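Local coordinates for MOBA relate protein (Mycobacterium sp., PDB 2WAW) that is of unknown function but, as a member of the MobA-like family with a GT-A type fold, probably binds a nucleotide and transfers a nucleotidyl group, at residues C129-G134 / V174-P179; A124-C129 / H167-I172; T7-A12 / I99-G104. All coordinates share one frame; numbering follows the deposited sequence.

Contact 1. Residues C129-G134 / V174-P179; sequences CEYANG and VDADVP
Val-178 N donates to Asn-133 OD1 at 2.8 Å, and the amide nitrogen lies in the carbonyl plane, on a lone pair of that oxygen. A water accepts from Asn-133 ND2 and donates to Val-178 O, so the carboxamide holds Val-178 directly through OD1 and through the water from ND2. Asn-133 CG stands between its backbone N and carbonyl carbon (chi1 61°), a position from which OD1 reaches Val-178 N, and the Asn-133 and Asp-177 side chains cross at about a right angle. Two backbone bonds add to this: the nearly straight Ala-132 N to Ala-176 O, 2.8 Å, and Val-174 N to Glu-130 O, 2.9 Å. The Tyr-131 hydroxyl is hydrogen-bonded to His-137 O. Tyr-131 to Gly-134 form a type I beta turn, the hairpin link between antiparallel strands 126-131 and 134-142, and the irregular segment 174-179 runs alongside the turn after leaving edge strand 169-173. The Tyr-131 ring packs against this segment. Val-178 CA and Pro-179 CD sit over one face in CH-pi contacts, Pro-179 CD being 3.8 Å from the centroid of the Tyr-131 ring, while Ala-176 O lies at the ring edge. Val-174 runs side by side with the tyrosine, its CG1 3.6 Å from Tyr-131 CE1; its other branch, CG2, rests against Cys-129 SG.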
# COMPACT_ATOMS: atom_id res chain seq x y z
N CYS A 129 -6.25 8.54 -5.45
CA CYS A 129 -5.80 8.82 -6.81
C CYS A 129 -6.88 8.47 -7.82
O CYS A 129 -7.50 7.40 -7.75
CB CYS A 129 -4.52 8.06 -7.12
SG CYS A 129 -3.09 8.72 -6.17
N GLU A 130 -7.12 9.39 -8.74
CA GLU A 130 -8.06 9.17 -9.81
C GLU A 130 -7.28 9.02 -11.10
O GLU A 130 -6.76 10.00 -11.64
CB GLU A 130 -9.07 10.32 -9.90
CG GLU A 130 -10.10 10.08 -10.98
CD GLU A 130 -11.21 11.10 -10.94
OE1 GLU A 130 -10.92 12.32 -10.87
OE2 GLU A 130 -12.38 10.69 -11.00
N TYR A 131 -7.20 7.78 -11.57
CA TYR A 131 -6.50 7.45 -12.79
C TYR A 131 -7.45 7.57 -13.98
O TYR A 131 -8.65 7.83 -13.82
CB TYR A 131 -5.97 6.03 -12.66
CG TYR A 131 -4.97 5.86 -11.54
CD1 TYR A 131 -3.61 6.09 -11.77
CD2 TYR A 131 -5.37 5.45 -10.28
CE1 TYR A 131 -2.67 5.93 -10.77
CE2 TYR A 131 -4.43 5.29 -9.26
CZ TYR A 131 -3.08 5.53 -9.52
OH TYR A 131 -2.11 5.38 -8.56
N ALA A 132 -6.91 7.39 -15.18
CA ALA A 132 -7.69 7.50 -16.41
C ALA A 132 -8.85 6.49 -16.47
O ALA A 132 -9.89 6.77 -17.08
CB ALA A 132 -6.78 7.33 -17.60
N ASN A 133 -8.68 5.33 -15.82
CA ASN A 133 -9.68 4.25 -15.86
C ASN A 133 -10.23 3.87 -14.49
O ASN A 133 -10.71 2.75 -14.29
CB ASN A 133 -9.10 3.01 -16.55
CG ASN A 133 -7.88 2.44 -15.83
OD1 ASN A 133 -7.18 3.14 -15.10
ND2 ASN A 133 -7.62 1.15 -16.05
N GLY A 134 -10.16 4.81 -13.55
CA GLY A 134 -10.79 4.65 -12.24
C GLY A 134 -9.95 5.10 -11.06
O GLY A 134 -8.80 5.50 -11.22
N VAL A 174 -4.25 11.52 -11.64
CA VAL A 174 -2.95 10.97 -12.04
C VAL A 174 -3.07 10.59 -13.53
O VAL A 174 -4.02 9.91 -13.93
CB VAL A 174 -2.56 9.73 -11.19
CG1 VAL A 174 -1.21 9.14 -11.65
CG2 VAL A 174 -2.51 10.11 -9.72
N ASP A 175 -2.13 11.05 -14.35
CA ASP A 175 -2.18 10.83 -15.80
C ASP A 175 -1.57 9.47 -16.12
O ASP A 175 -0.47 9.37 -16.70
CB ASP A 175 -1.43 11.96 -16.53
CG ASP A 175 -1.69 11.98 -18.04
OD1 ASP A 175 -2.64 11.31 -18.52
OD2 ASP A 175 -0.94 12.67 -18.74
N ALA A 176 -2.29 8.43 -15.72
CA ALA A 176 -1.90 7.03 -15.90
C ALA A 176 -3.13 6.17 -15.69
O ALA A 176 -4.16 6.68 -15.23
CB ALA A 176 -0.81 6.66 -14.88
N ASP A 177 -3.04 4.88 -16.01
CA ASP A 177 -4.06 3.90 -15.60
C ASP A 177 -3.80 3.39 -14.18
O ASP A 177 -2.68 3.49 -13.68
CB ASP A 177 -4.09 2.71 -16.56
CG ASP A 177 -4.67 3.07 -17.92
OD1 ASP A 177 -5.34 4.12 -18.03
OD2 ASP A 177 -4.47 2.28 -18.87
N VAL A 178 -4.83 2.83 -13.55
CA VAL A 178 -4.70 2.20 -12.21
C VAL A 178 -3.53 1.21 -12.26
O VAL A 178 -3.41 0.43 -13.21
CB VAL A 178 -6.01 1.47 -11.80
CG1 VAL A 178 -5.87 0.70 -10.47
CG2 VAL A 178 -7.18 2.46 -11.69
N PRO A 179 -2.64 1.25 -11.24
CA PRO A 179 -1.50 0.33 -11.20
C PRO A 179 -1.98 -1.10 -11.14
O PRO A 179 -3.02 -1.38 -10.53
CB PRO A 179 -0.80 0.68 -9.88
CG PRO A 179 -1.86 1.37 -9.05
CD PRO A 179 -2.66 2.14 -10.06
O HOH W 1 -5.37 -0.40 -14.93

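Contact 2. Residues A124-C129 / H167-I172; sequences ATIAVC and HGVRRI
Ile-126 and Val-128 each use both backbone polar groups toward segment 167-172, giving the four hydrogen bonds of a parallel strand pair. Ile-126 N takes Gly-168 O in the longest and most bent of them, 3.1 Å with 144° at the hydrogen. Ile-126 O then accepts from Arg-170 N at 2.9 Å. Further along, Val-128 N reaches Arg-170 O, and Val-128 O receives Ile-172 N at 2.8 Å. Several carbonyls have a CA-H contact as well: Ile-126 O meets Val-169 CA at 3.3 Å, and Arg-170 O meets Ala-127 CA at 3.2 Å. Thr-125 and Ala-127, the alternate residues, bond by their backbones to Ser-142 and Trp-140 of strand 134-142, so strand 126-131 is served from both flanks.

Side chains fill in on both faces. Val-128 CG1 touches Val-169 CG1, and Val-128 CG2 lies beside Arg-171 CG, 4.0 Å away, the two side chains pointing the same way; Ile-126 and Val-128 also pack on helix 158-163. Ala-124 CB and Ala-127 CB both touch Arg-170 CB on the other face. At the start of the pair, Thr-125 CG2 meets His-167 CB at 3.8 Å, the side chains crossing at about a right angle. Both guanidinium groups find partners beyond the pair: Arg-170 NH1 at Gly-120 O, Arg-171 NH1 in a salt bridge with Glu-130 OE2. The pairing of strand 169-173 thus rests on backbone bonds and aliphatic contacts, while its arginine ends are satisfied beyond it, one by a carbonyl and one by a carboxylate.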
# COMPACT_ATOMS: atom_id res chain seq x y z
N ALA A 124 -7.74 17.50 3.68
CA ALA A 124 -8.83 16.57 3.31
C ALA A 124 -8.85 15.41 4.29
O ALA A 124 -7.79 14.97 4.78
CB ALA A 124 -8.67 16.06 1.89
N THR A 125 -10.04 14.90 4.59
CA THR A 125 -10.18 13.76 5.50
C THR A 125 -9.63 12.48 4.88
O THR A 125 -8.87 11.76 5.52
CB THR A 125 -11.64 13.59 5.98
OG1 THR A 125 -12.07 14.77 6.66
CG2 THR A 125 -11.77 12.41 6.91
N ILE A 126 -10.04 12.21 3.64
CA ILE A 126 -9.50 11.11 2.83
C ILE A 126 -9.17 11.66 1.45
O ILE A 126 -9.84 12.57 0.97
CB ILE A 126 -10.55 9.97 2.66
CG1 ILE A 126 -10.87 9.34 4.02
CG2 ILE A 126 -10.07 8.92 1.65
CD1 ILE A 126 -12.07 8.40 4.02
N ALA A 127 -8.11 11.16 0.84
CA ALA A 127 -7.90 11.46 -0.59
C ALA A 127 -7.54 10.20 -1.34
O ALA A 127 -7.00 9.25 -0.75
CB ALA A 127 -6.85 12.51 -0.76
N VAL A 128 -7.84 10.18 -2.64
CA VAL A 128 -7.57 9.00 -3.47
C VAL A 128 -6.99 9.43 -4.80
O VAL A 128 -7.20 10.57 -5.23
CB VAL A 128 -8.85 8.15 -3.69
CG1 VAL A 128 -9.44 7.70 -2.35
CG2 VAL A 128 -9.89 8.90 -4.54
N CYS A 129 -6.25 8.54 -5.45
CA CYS A 129 -5.80 8.82 -6.81
C CYS A 129 -6.88 8.47 -7.82
O CYS A 129 -7.50 7.40 -7.75
CB CYS A 129 -4.52 8.06 -7.12
SG CYS A 129 -3.09 8.72 -6.17
N HIS A 167 -17.40 11.03 5.01
CA HIS A 167 -16.18 11.83 5.05
C HIS A 167 -15.89 12.44 3.69
O HIS A 167 -16.24 11.86 2.66
CB HIS A 167 -14.99 10.97 5.47
CG HIS A 167 -15.18 10.28 6.78
ND1 HIS A 167 -15.34 8.91 6.89
CD2 HIS A 167 -15.22 10.76 8.05
CE1 HIS A 167 -15.47 8.58 8.16
NE2 HIS A 167 -15.40 9.68 8.89
N GLY A 168 -15.25 13.61 3.70
CA GLY A 168 -14.79 14.24 2.46
C GLY A 168 -13.74 13.34 1.82
O GLY A 168 -12.86 12.81 2.51
N VAL A 169 -13.88 13.16 0.52
CA VAL A 169 -12.95 12.34 -0.25
C VAL A 169 -12.46 13.13 -1.43
O VAL A 169 -13.22 13.41 -2.39
CB VAL A 169 -13.61 11.02 -0.72
CG1 VAL A 169 -12.66 10.22 -1.62
CG2 VAL A 169 -14.06 10.18 0.47
N ARG A 170 -11.19 13.50 -1.40
CA ARG A 170 -10.64 14.31 -2.47
C ARG A 170 -10.02 13.43 -3.56
O ARG A 170 -9.17 12.59 -3.26
CB ARG A 170 -9.60 15.26 -1.92
CG ARG A 170 -9.30 16.39 -2.82
CD ARG A 170 -8.50 17.45 -2.11
NE ARG A 170 -8.46 18.65 -2.92
CZ ARG A 170 -7.80 19.76 -2.61
NH1 ARG A 170 -7.05 19.83 -1.51
NH2 ARG A 170 -7.86 20.80 -3.42
N ARG A 171 -10.42 13.64 -4.81
CA ARG A 171 -9.87 12.87 -5.94
C ARG A 171 -8.71 13.62 -6.58
O ARG A 171 -8.88 14.72 -7.07
CB ARG A 171 -10.97 12.58 -6.98
CG ARG A 171 -12.03 11.57 -6.53
CD ARG A 171 -13.21 11.54 -7.50
NE ARG A 171 -14.14 10.46 -7.16
CZ ARG A 171 -14.54 9.50 -7.98
NH1 ARG A 171 -14.12 9.48 -9.25
NH2 ARG A 171 -15.38 8.58 -7.55
N ILE A 172 -7.52 13.01 -6.56
CA ILE A 172 -6.32 13.62 -7.10
C ILE A 172 -6.00 12.95 -8.43
O ILE A 172 -5.70 11.75 -8.46
CB ILE A 172 -5.11 13.47 -6.14
CG1 ILE A 172 -5.44 13.93 -4.70
CG2 ILE A 172 -3.89 14.20 -6.71
CD1 ILE A 172 -5.98 15.34 -4.60

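Contact 3. Residues T7-A12 / I99-G104; sequences TGVVLA and IVLMLG
Val-9 lies side by side with Leu-101, both side chains pointing the same way, and Leu-101 CD2 comes to 3.9 Å from Val-9 CB. Val-9 and Ile-99 cross at a slant, with Val-9 CG2 4.0 Å from Ile-99 CG2. Leu-11 and Leu-103 prolong this face, which packs on helix 84-90 through Val-9, Leu-11, Ile-99 and Leu-101. On the reverse face, Val-10 holds CG1 anti to its backbone N (chi1 175°). That branch rests on Gly-104 CA at 3.5 Å, and CG2 touches Met-102 CG at 3.7 Å in the conformer described, one of two for this methionine. Here helix 33-42 covers Val-10 and Met-102. Gly-104, just past the strand, brings its CA to 4.1 Å from Ala-12 CB. Five backbone hydrogen bonds tie the in-register parallel pair, from Val-100 N to Thr-7 O through to Gly-104 N to Leu-11 O, the last 2.8 Å long. Entirely buried, with helices on both faces, the pair forms the centre of the mixed sheet in a three-layer alpha/beta/alpha sandwich, the Rossmann-like core characteristic of the GT-A fold.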
# COMPACT_ATOMS: atom_id res chain seq x y z
N THR A 7 3.29 9.26 7.29
CA THR A 7 3.77 7.88 7.39
C THR A 7 3.22 7.08 6.22
O THR A 7 2.03 7.14 5.96
CB THR A 7 3.31 7.24 8.71
OG1 THR A 7 4.04 7.84 9.79
CG2 THR A 7 3.58 5.74 8.71
N GLY A 8 4.10 6.37 5.52
CA GLY A 8 3.66 5.43 4.49
C GLY A 8 3.40 4.07 5.10
O GLY A 8 4.12 3.64 5.99
N VAL A 9 2.36 3.38 4.62
CA VAL A 9 2.01 2.06 5.12
C VAL A 9 1.82 1.16 3.89
O VAL A 9 0.91 1.38 3.09
CB VAL A 9 0.69 2.07 5.95
CG1 VAL A 9 0.32 0.63 6.44
CG2 VAL A 9 0.78 3.05 7.15
N VAL A 10 2.70 0.18 3.74
CA VAL A 10 2.60 -0.79 2.67
C VAL A 10 1.98 -2.05 3.26
O VAL A 10 2.59 -2.72 4.12
CB VAL A 10 3.98 -1.10 2.08
CG1 VAL A 10 3.89 -2.21 1.03
CG2 VAL A 10 4.59 0.13 1.45
N LEU A 11 0.77 -2.36 2.81
CA LEU A 11 0.04 -3.55 3.29
C LEU A 11 0.48 -4.75 2.47
O LEU A 11 0.21 -4.83 1.26
CB LEU A 11 -1.48 -3.33 3.21
CG LEU A 11 -1.97 -2.11 3.99
CD1 LEU A 11 -3.43 -1.83 3.62
CD2 LEU A 11 -1.88 -2.35 5.50
N ALA A 12 1.20 -5.67 3.12
CA ALA A 12 1.82 -6.80 2.42
C ALA A 12 1.61 -8.13 3.15
O ALA A 12 2.43 -9.04 3.04
CB ALA A 12 3.31 -6.53 2.18
N ILE A 99 -1.70 9.01 6.94
CA ILE A 99 -0.92 7.96 6.33
C ILE A 99 -1.24 7.89 4.86
O ILE A 99 -2.32 8.31 4.45
CB ILE A 99 -1.17 6.57 6.96
CG1 ILE A 99 -2.66 6.14 6.80
CG2 ILE A 99 -0.65 6.55 8.42
CD1 ILE A 99 -2.98 4.73 7.35
N VAL A 100 -0.31 7.34 4.10
CA VAL A 100 -0.56 6.93 2.73
C VAL A 100 -0.53 5.42 2.68
O VAL A 100 0.46 4.79 3.11
CB VAL A 100 0.47 7.55 1.76
CG1 VAL A 100 0.38 6.91 0.35
CG2 VAL A 100 0.32 9.06 1.69
N LEU A 101 -1.61 4.83 2.17
CA LEU A 101 -1.80 3.38 2.08
C LEU A 101 -1.53 2.87 0.69
O LEU A 101 -2.06 3.39 -0.28
CB LEU A 101 -3.25 3.02 2.43
CG LEU A 101 -3.76 3.21 3.85
CD1 LEU A 101 -5.26 2.95 3.87
CD2 LEU A 101 -3.03 2.28 4.81
N MET A 102 -0.72 1.82 0.61
CA MET A 102 -0.54 1.16 -0.66
C MET A 102 -0.36 -0.33 -0.43
O MET A 102 -0.16 -0.78 0.69
CB MET A 102 0.64 1.73 -1.41
CG MET A 102 1.94 1.18 -0.98
SD MET A 102 3.26 2.06 -1.80
CE MET A 102 3.65 3.32 -0.58
N LEU A 103 -0.57 -1.10 -1.50
CA LEU A 103 -0.43 -2.56 -1.42
C LEU A 103 0.99 -2.98 -1.76
O LEU A 103 1.62 -2.37 -2.63
CB LEU A 103 -1.41 -3.26 -2.37
CG LEU A 103 -2.91 -2.99 -2.13
CD1 LEU A 103 -3.76 -3.87 -3.04
CD2 LEU A 103 -3.31 -3.22 -0.67
N GLY A 104 1.48 -4.05 -1.13
CA GLY A 104 2.83 -4.56 -1.39
C GLY A 104 3.02 -5.07 -2.81
O GLY A 104 4.17 -5.26 -3.27

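In the fold
From the N terminus, strand 6-12 pairs with strand 98-103 in contact 3, closing a loop of 86 residues that carries strands 48-53 and 70-73 and helices 33-42, 57-63 and 84-90. Contact 3 is complete before the other two begin. Contact 2 opens at 124 and contact 1 at 129; they share Cys-129 and cross along the chain, each closing a loop of nearly forty residues, contact 2 onto strand 169-173 and contact 1 onto the loop after it. Strand 126-131 joins them. Contact 2 thereby attaches the edge strand, contact 1 the connection leading to helix 185-197. Strand 134-142 connects this margin to contact 3, centred about 16 Å from the centre of contact 2.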